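Side-chain contacts in GCN5-related N-acetyltransferase (Kribbella flavida, PDB 4IUS), which probably transfers an acyl group, presumably acetyl, to an acceptor, as expected of an acetyltransferase of the GNAT family: residues R20-V25 and W40-A45; T65-F70 and L250-G255; A126-A129 and E133-A136. The protein carries 1 engineered substitution. All blocks are in the same frame, centred on the assembly; numbering follows the deposited sequence. Where two conformers were deposited one is given.

In the fold
Contacts 1 and 2 are neighbours, their centres about 12 Å apart, and they touch by packing where helix 59-71 lies against the three-stranded antiparallel sheet that contact 1 spans. Contact 3 sits on the other side of the chain's centre from contact 2, about 36 Å away between centres, yet both reach the eight-stranded mixed sheet, each at or next to one of its outermost strands. Contact 1 is a surface contact, made by an arginine that meets one backbone carbonyl directly and a second through a water. Contact 2 is partly buried and ionic, pairing an arginine with a buried aspartate. Contact 3, also partly buried, combines aliphatic packing with a carboxylate-to-backbone bond across a tight strand-to-helix turn.

Contact 1. Residues R20-V25 and W40-A45; sequences RSRRQV and WFLSRA. With SO4 (sulfate ion), chain C.
The guanidinium of Arg22 meets Leu42 at its edge, with the carbonyl carbon of Leu42 lying in the guanidinium plane. The Arg20 guanidinium likewise has the sulfur of a sulfate ion at its edge, in plane. Another flat group, the guanidinium of Arg44, has water 1 over one face, displaced toward the rim. In the Trp40-Phe41 pair, CB of Phe41 sits over one face of the indole, while NE1 of Trp40 lies at the edge of the phenyl ring.

The setting is a three-stranded antiparallel sheet in which strands 22-27 and 44-47 flank strand 30-35. Arg22, by the outer strand 22-27, reaches to the 3-10 turn that leads into the other. Its NE gives Leu42 O a hydrogen bond of 2.8 Å with an N-H...O angle of 160°; the donor is tilted 24° from the carbonyl plane. The arginine gets there because CG lies beside the backbone N (chi1 -64°) and the chain then runs extended to NE. Its NH2 comes within 3.9 Å of Leu42 CD2, the two side chains crossing at about a right angle.

Water 1 lengthens the bridge: it accepts a weak bond from Arg22 NH2 and donates to Phe41 O at 2.9 Å, so the guanidinium holds Leu42 O directly and Phe41 O only loosely, through the water. The third nitrogen, Arg22 NH1, bonds back to Leu18 O at the end of helix 6-19. Arg44 NH1 approaches Arg22 NH2 to 5.9 Å, a like-charge proximity probably eased by its salt bridge to Asp148.

Farther out, Arg20 grips the sulfate, probably from the crystallisation liquor, which Gln16 also binds. Arg20 NH2 donates to sulfate O1 at 2.9 Å, and Arg20 NE donates to sulfate O2 at 2.7 Å.

Contact 2. Residues T65-F70 and L250-G255; sequences TIRKAF and LGDPGG
Arg67 and Asp252 form a salt bridge in which the arginine presents its side, NE and NH2 together, and each nitrogen takes a different carboxylate oxygen. The shorter bond runs from Arg67 NH2 to Asp252 OD1, 2.8 Å long with an N-H...O angle of 164°. Its partner, from Arg67 NE to Asp252 OD2, is 3.0 Å and more bent. In this GNAT-family protein the pair joins helix 59-71 to the loop just after strand 242-251 of the eight-stranded mixed sheet.

The grip is not coplanar: guanidinium and carboxylate planes stand 38° apart. OD1 lies in the guanidinium plane, yet NH2 reaches it from above the carboxylate plane; OD2 is approached on its syn side. Asp252 itself is turned away from a staggered setting (chi1 -101°), a setting that goes with the two-point grip. Two bonds on a buried carboxylate would fix its rotation and probably favour the ionised form.

The guanidinium has further partners on its remaining nitrogen: Arg67 NH1 makes a salt bridge with Glu64, nearly a turn back on the same helix, and a hydrogen bond to His96 O. With two carboxylates and a carbonyl around it, the positive charge is probably well compensated.

Beyond the two bonds, the methylenes of the arginine also come near the carboxylate: Arg67 CG lies 3.6 Å and Arg67 CD 3.7 Å from Asp252 OD2, the two side chains crossing at a slant. Leu77 and Met98 also touch the side chain of Asp252, and the backbone of this residue is hydrogen-bonded to that of Leu77. Phe70, nearly a turn further along the helix, packs away from this bridge onto contact 1, where its CE2 lies 3.7 Å from Ser43 CB.

Contact 3. Residues A126-A129 and E133-A136; sequences AVVA and EQEA
Glu133 swings CG in beside its own backbone N (chi1 -73°), and the chain extends from there, carrying the carboxylate across to the backbone of Ala129. Gln134 next to it does the reverse, with CG anti to N, and bends at chi2 (60°), so that its amide folds back beside Val128. Glu133 thus goes to the backbone of Ala129 and Gln134 to the side chain of Val128.

Glu133 OE1 accepts a hydrogen bond from Ala129 N at 2.9 Å, the donor standing 38° out of the carboxylate plane. Val128 CG1 fits against the helix backbone, 3.5 Å from Gln134 N and 3.9 Å from Glu133 CB, while Gln134 OE1 lies 3.6 Å from the same methyl. The amide's NE2 bonds to Asn138 further along the helix.

This is the turn from strand 123-127 into helix 131-141, consistent with the first strand-to-helix connection of the GNAT fold. Val128 also packs on Ala163 and Leu165 of the neighbouring strand 161-168, and on Phe154. Glu133 N is hydrogen-bonded to Ser130 OG. Water 2 can bridge Ala126 O and Glu133 OE1, 3.0 Å from the latter, but it has other acceptors around it and cannot donate to all of them at once.

Contact 1. Residues R20-V25 and W40-A45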
# COMPACT_ATOMS: atom_id res chain seq x y z
N ARG A 20 4.47 12.76 -4.66
CA ARG A 20 4.90 12.93 -6.04
C ARG A 20 3.73 13.26 -6.96
O ARG A 20 3.98 13.83 -8.03
CB ARG A 20 5.63 11.71 -6.56
CG ARG A 20 6.90 11.38 -5.80
CD ARG A 20 7.48 10.07 -6.29
NE ARG A 20 8.76 9.75 -5.67
CZ ARG A 20 9.15 8.54 -5.22
NH1 ARG A 20 8.35 7.50 -5.29
NH2 ARG A 20 10.35 8.39 -4.72
N SER A 21 2.51 12.87 -6.61
CA SER A 21 1.35 13.10 -7.47
C SER A 21 0.15 13.76 -6.78
O SER A 21 -0.96 13.76 -7.31
CB SER A 21 0.91 11.79 -8.12
OG SER A 21 0.50 10.89 -7.14
N ARG A 22 0.35 14.29 -5.59
CA ARG A 22 -0.72 14.90 -4.81
C ARG A 22 -0.32 16.24 -4.23
O ARG A 22 0.83 16.42 -3.83
CB ARG A 22 -1.16 13.97 -3.69
CG ARG A 22 -1.76 12.66 -4.19
CD ARG A 22 -1.87 11.62 -3.15
NE ARG A 22 -2.39 10.39 -3.66
CZ ARG A 22 -1.71 9.45 -4.29
NH1 ARG A 22 -0.45 9.62 -4.59
NH2 ARG A 22 -2.35 8.33 -4.64
N ARG A 23 -1.29 17.14 -4.21
CA ARG A 23 -1.10 18.44 -3.57
C ARG A 23 -1.20 18.27 -2.06
O ARG A 23 -2.04 17.52 -1.57
CB ARG A 23 -2.15 19.44 -4.10
CG ARG A 23 -2.10 20.80 -3.44
CD ARG A 23 -2.97 21.79 -4.18
NE ARG A 23 -4.39 21.45 -4.11
CZ ARG A 23 -5.20 21.81 -3.12
NH1 ARG A 23 -4.73 22.43 -2.07
NH2 ARG A 23 -6.48 21.49 -3.17
N GLN A 24 -0.34 18.99 -1.35
CA GLN A 24 -0.26 18.90 0.10
C GLN A 24 -0.99 20.03 0.79
O GLN A 24 -0.86 21.20 0.40
CB GLN A 24 1.19 18.97 0.55
CG GLN A 24 2.04 17.85 0.04
CD GLN A 24 3.48 18.05 0.41
OE1 GLN A 24 3.80 18.29 1.57
NE2 GLN A 24 4.33 18.07 -0.60
N VAL A 25 -1.71 19.67 1.84
CA VAL A 25 -2.28 20.62 2.81
C VAL A 25 -1.70 20.26 4.18
O VAL A 25 -2.19 19.36 4.88
CB VAL A 25 -3.81 20.56 2.81
CG1 VAL A 25 -4.36 21.52 3.87
CG2 VAL A 25 -4.32 20.87 1.41
N TRP A 40 -12.07 8.31 -4.73
CA TRP A 40 -12.02 8.74 -3.32
C TRP A 40 -10.72 8.37 -2.62
O TRP A 40 -10.13 9.19 -1.91
CB TRP A 40 -13.22 8.22 -2.56
CG TRP A 40 -13.26 6.75 -2.31
CD1 TRP A 40 -13.89 5.79 -3.08
CD2 TRP A 40 -12.65 6.03 -1.20
NE1 TRP A 40 -13.71 4.54 -2.53
CE2 TRP A 40 -12.95 4.63 -1.39
CE3 TRP A 40 -11.90 6.42 -0.10
CZ2 TRP A 40 -12.50 3.65 -0.48
CZ3 TRP A 40 -11.43 5.45 0.77
CH2 TRP A 40 -11.74 4.09 0.59
N PHE A 41 -10.22 7.17 -2.87
CA PHE A 41 -9.08 6.66 -2.12
C PHE A 41 -7.76 7.24 -2.59
O PHE A 41 -6.73 7.00 -1.94
CB PHE A 41 -9.04 5.13 -2.09
CG PHE A 41 -9.01 4.48 -3.45
CD1 PHE A 41 -7.84 4.44 -4.17
CD2 PHE A 41 -10.16 3.98 -4.01
CE1 PHE A 41 -7.81 3.87 -5.44
CE2 PHE A 41 -10.16 3.40 -5.26
CZ PHE A 41 -8.97 3.36 -5.98
N LEU A 42 -7.73 7.99 -3.69
CA LEU A 42 -6.56 8.68 -4.16
C LEU A 42 -6.24 9.92 -3.33
O LEU A 42 -5.14 10.50 -3.51
CB LEU A 42 -6.64 9.03 -5.64
CG LEU A 42 -6.72 7.78 -6.55
CD1 LEU A 42 -6.80 8.26 -8.00
CD2 LEU A 42 -5.56 6.81 -6.33
N SER A 43 -7.16 10.36 -2.50
CA SER A 43 -6.93 11.49 -1.61
C SER A 43 -7.11 11.05 -0.16
O SER A 43 -8.09 10.41 0.14
CB SER A 43 -7.86 12.65 -1.94
OG SER A 43 -7.64 13.14 -3.27
N ARG A 44 -6.17 11.39 0.72
CA ARG A 44 -6.24 10.97 2.11
C ARG A 44 -5.31 11.84 2.91
O ARG A 44 -4.48 12.59 2.36
CB ARG A 44 -5.82 9.50 2.28
CG ARG A 44 -4.37 9.24 2.01
CD ARG A 44 -3.94 7.81 2.25
NE ARG A 44 -4.66 6.94 1.32
CZ ARG A 44 -4.10 6.04 0.52
NH1 ARG A 44 -2.80 5.76 0.60
NH2 ARG A 44 -4.89 5.33 -0.30
N ALA A 45 -5.44 11.76 4.23
CA ALA A 45 -4.48 12.36 5.15
C ALA A 45 -3.53 11.29 5.71
O ALA A 45 -3.96 10.14 5.92
CB ALA A 45 -5.16 13.11 6.26
S SO4 C . 11.69 11.91 -4.71
O1 SO4 C . 12.32 10.57 -4.72
O2 SO4 C . 10.37 11.84 -5.37
O3 SO4 C . 11.42 12.32 -3.32
O4 SO4 C . 12.54 12.88 -5.42
O HOH W 1 -3.90 7.29 -2.49

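Contact 2. Residues T65-F70 and L250-G255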
# COMPACT_ATOMS: atom_id res chain seq x y z
N THR A 65 -8.80 22.03 9.18
CA THR A 65 -8.12 22.61 8.05
C THR A 65 -8.13 21.65 6.84
O THR A 65 -8.42 22.02 5.70
CB THR A 65 -6.69 23.00 8.42
OG1 THR A 65 -6.74 23.99 9.46
CG2 THR A 65 -5.90 23.54 7.24
N ILE A 66 -7.80 20.40 7.11
CA ILE A 66 -7.79 19.39 6.07
C ILE A 66 -9.18 19.07 5.59
O ILE A 66 -9.43 18.96 4.37
CB ILE A 66 -6.99 18.15 6.53
CG1 ILE A 66 -5.50 18.57 6.71
CG2 ILE A 66 -7.21 16.99 5.55
CD1 ILE A 66 -4.68 17.61 7.49
N ARG A 67 -10.13 18.95 6.50
CA ARG A 67 -11.54 18.72 6.12
C ARG A 67 -12.01 19.83 5.19
O ARG A 67 -12.74 19.55 4.23
CB ARG A 67 -12.45 18.61 7.32
CG ARG A 67 -12.33 17.31 8.05
CD ARG A 67 -13.11 17.32 9.36
NE ARG A 67 -13.15 15.99 9.95
CZ ARG A 67 -13.26 15.70 11.23
NH1 ARG A 67 -13.28 16.67 12.15
NH2 ARG A 67 -13.28 14.44 11.61
N LYS A 68 -11.67 21.09 5.49
CA LYS A 68 -12.07 22.22 4.64
C LYS A 68 -11.54 22.05 3.22
O LYS A 68 -12.23 22.31 2.23
CB LYS A 68 -11.54 23.55 5.25
CG LYS A 68 -11.97 24.83 4.52
CD LYS A 68 -11.79 26.10 5.37
CE LYS A 68 -10.32 26.52 5.59
NZ LYS A 68 -10.23 27.78 6.42
N ALA A 69 -10.29 21.67 3.11
CA ALA A 69 -9.64 21.49 1.82
C ALA A 69 -10.29 20.37 1.03
O ALA A 69 -10.50 20.50 -0.18
CB ALA A 69 -8.16 21.25 2.00
N PHE A 70 -10.66 19.27 1.69
CA PHE A 70 -11.32 18.17 1.03
C PHE A 70 -12.73 18.60 0.62
O PHE A 70 -13.19 18.27 -0.48
CB PHE A 70 -11.36 16.94 1.95
CG PHE A 70 -10.15 16.06 1.85
CD1 PHE A 70 -8.87 16.56 2.13
CD2 PHE A 70 -10.26 14.79 1.40
CE1 PHE A 70 -7.73 15.77 1.98
CE2 PHE A 70 -9.13 13.98 1.23
CZ PHE A 70 -7.86 14.48 1.52
N LEU A 250 -8.62 5.10 9.07
CA LEU A 250 -9.69 5.91 9.65
C LEU A 250 -10.52 6.58 8.57
O LEU A 250 -9.99 7.00 7.54
CB LEU A 250 -9.11 7.02 10.54
CG LEU A 250 -8.15 6.57 11.64
CD1 LEU A 250 -6.66 6.70 11.28
CD2 LEU A 250 -8.47 7.36 12.92
N GLY A 251 -11.81 6.74 8.85
CA GLY A 251 -12.66 7.50 7.97
C GLY A 251 -13.49 8.55 8.69
O GLY A 251 -13.87 8.37 9.84
N ASP A 252 -13.83 9.61 7.98
CA ASP A 252 -14.80 10.59 8.45
C ASP A 252 -16.21 10.02 8.37
O ASP A 252 -16.48 9.00 7.73
CB ASP A 252 -14.70 11.88 7.65
CG ASP A 252 -13.96 12.97 8.36
OD1 ASP A 252 -13.33 12.74 9.39
OD2 ASP A 252 -13.96 14.10 7.81
N PRO A 253 -17.17 10.72 8.98
CA PRO A 253 -18.56 10.28 8.88
C PRO A 253 -19.07 10.30 7.44
O PRO A 253 -18.60 11.09 6.61
CB PRO A 253 -19.32 11.30 9.74
CG PRO A 253 -18.30 11.82 10.68
CD PRO A 253 -17.01 11.85 9.90
N GLY A 254 -20.06 9.47 7.17
CA GLY A 254 -20.75 9.47 5.91
C GLY A 254 -19.86 9.15 4.73
O GLY A 254 -18.93 8.34 4.86
N GLY A 255 -20.15 9.72 3.58
CA GLY A 255 -19.31 9.55 2.41
C GLY A 255 -18.99 8.09 2.17
O GLY A 255 -19.90 7.28 2.10

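Contact 3. Residues A126-A129 and E133-A136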
# COMPACT_ATOMS: atom_id res chain seq x y z
N ALA A 126 6.94 -13.80 -15.37
CA ALA A 126 7.52 -12.77 -16.20
C ALA A 126 7.16 -11.40 -15.64
O ALA A 126 6.01 -11.13 -15.31
CB ALA A 126 6.99 -12.88 -17.63
N VAL A 127 8.11 -10.47 -15.63
CA VAL A 127 7.85 -9.09 -15.31
C VAL A 127 6.93 -8.49 -16.39
O VAL A 127 7.08 -8.77 -17.58
CB VAL A 127 9.17 -8.30 -15.24
CG1 VAL A 127 9.76 -8.11 -16.63
CG2 VAL A 127 8.98 -6.98 -14.52
N VAL A 128 5.99 -7.65 -15.99
CA VAL A 128 5.13 -6.93 -16.92
C VAL A 128 5.97 -5.97 -17.75
O VAL A 128 6.76 -5.20 -17.20
CB VAL A 128 4.04 -6.15 -16.17
CG1 VAL A 128 3.37 -5.13 -17.03
CG2 VAL A 128 3.04 -7.12 -15.61
N ALA A 129 5.84 -6.05 -19.08
CA ALA A 129 6.66 -5.31 -20.02
C ALA A 129 5.84 -4.66 -21.13
O ALA A 129 6.41 -4.28 -22.17
CB ALA A 129 7.72 -6.24 -20.59
N GLU A 133 0.08 -6.26 -20.87
CA GLU A 133 0.37 -7.11 -19.70
C GLU A 133 -0.07 -6.42 -18.42
O GLU A 133 -0.56 -7.08 -17.52
CB GLU A 133 1.86 -7.50 -19.67
CG GLU A 133 2.20 -8.54 -20.72
CD GLU A 133 3.65 -8.71 -21.00
OE1 GLU A 133 4.51 -8.40 -20.19
OE2 GLU A 133 3.93 -9.18 -22.12
N GLN A 134 0.08 -5.08 -18.35
CA GLN A 134 -0.39 -4.35 -17.17
C GLN A 134 -1.91 -4.44 -17.07
O GLN A 134 -2.46 -4.54 -16.01
CB GLN A 134 0.11 -2.93 -17.16
CG GLN A 134 -0.21 -2.16 -15.90
CD GLN A 134 0.39 -2.81 -14.64
OE1 GLN A 134 1.58 -3.13 -14.63
NE2 GLN A 134 -0.43 -3.03 -13.62
N GLU A 135 -2.59 -4.38 -18.21
CA GLU A 135 -4.04 -4.53 -18.25
C GLU A 135 -4.47 -5.87 -17.77
O GLU A 135 -5.43 -6.00 -16.99
CB GLU A 135 -4.57 -4.25 -19.66
CG GLU A 135 -4.44 -2.80 -20.11
CD GLU A 135 -4.71 -2.61 -21.62
OE1 GLU A 135 -4.90 -3.61 -22.39
OE2 GLU A 135 -4.69 -1.44 -22.02
N ALA A 136 -3.72 -6.91 -18.13
CA ALA A 136 -4.00 -8.25 -17.62
C ALA A 136 -3.79 -8.30 -16.12
O ALA A 136 -4.61 -8.87 -15.40
CB ALA A 136 -3.13 -9.29 -18.30
O HOH W 2 4.34 -10.36 -17.93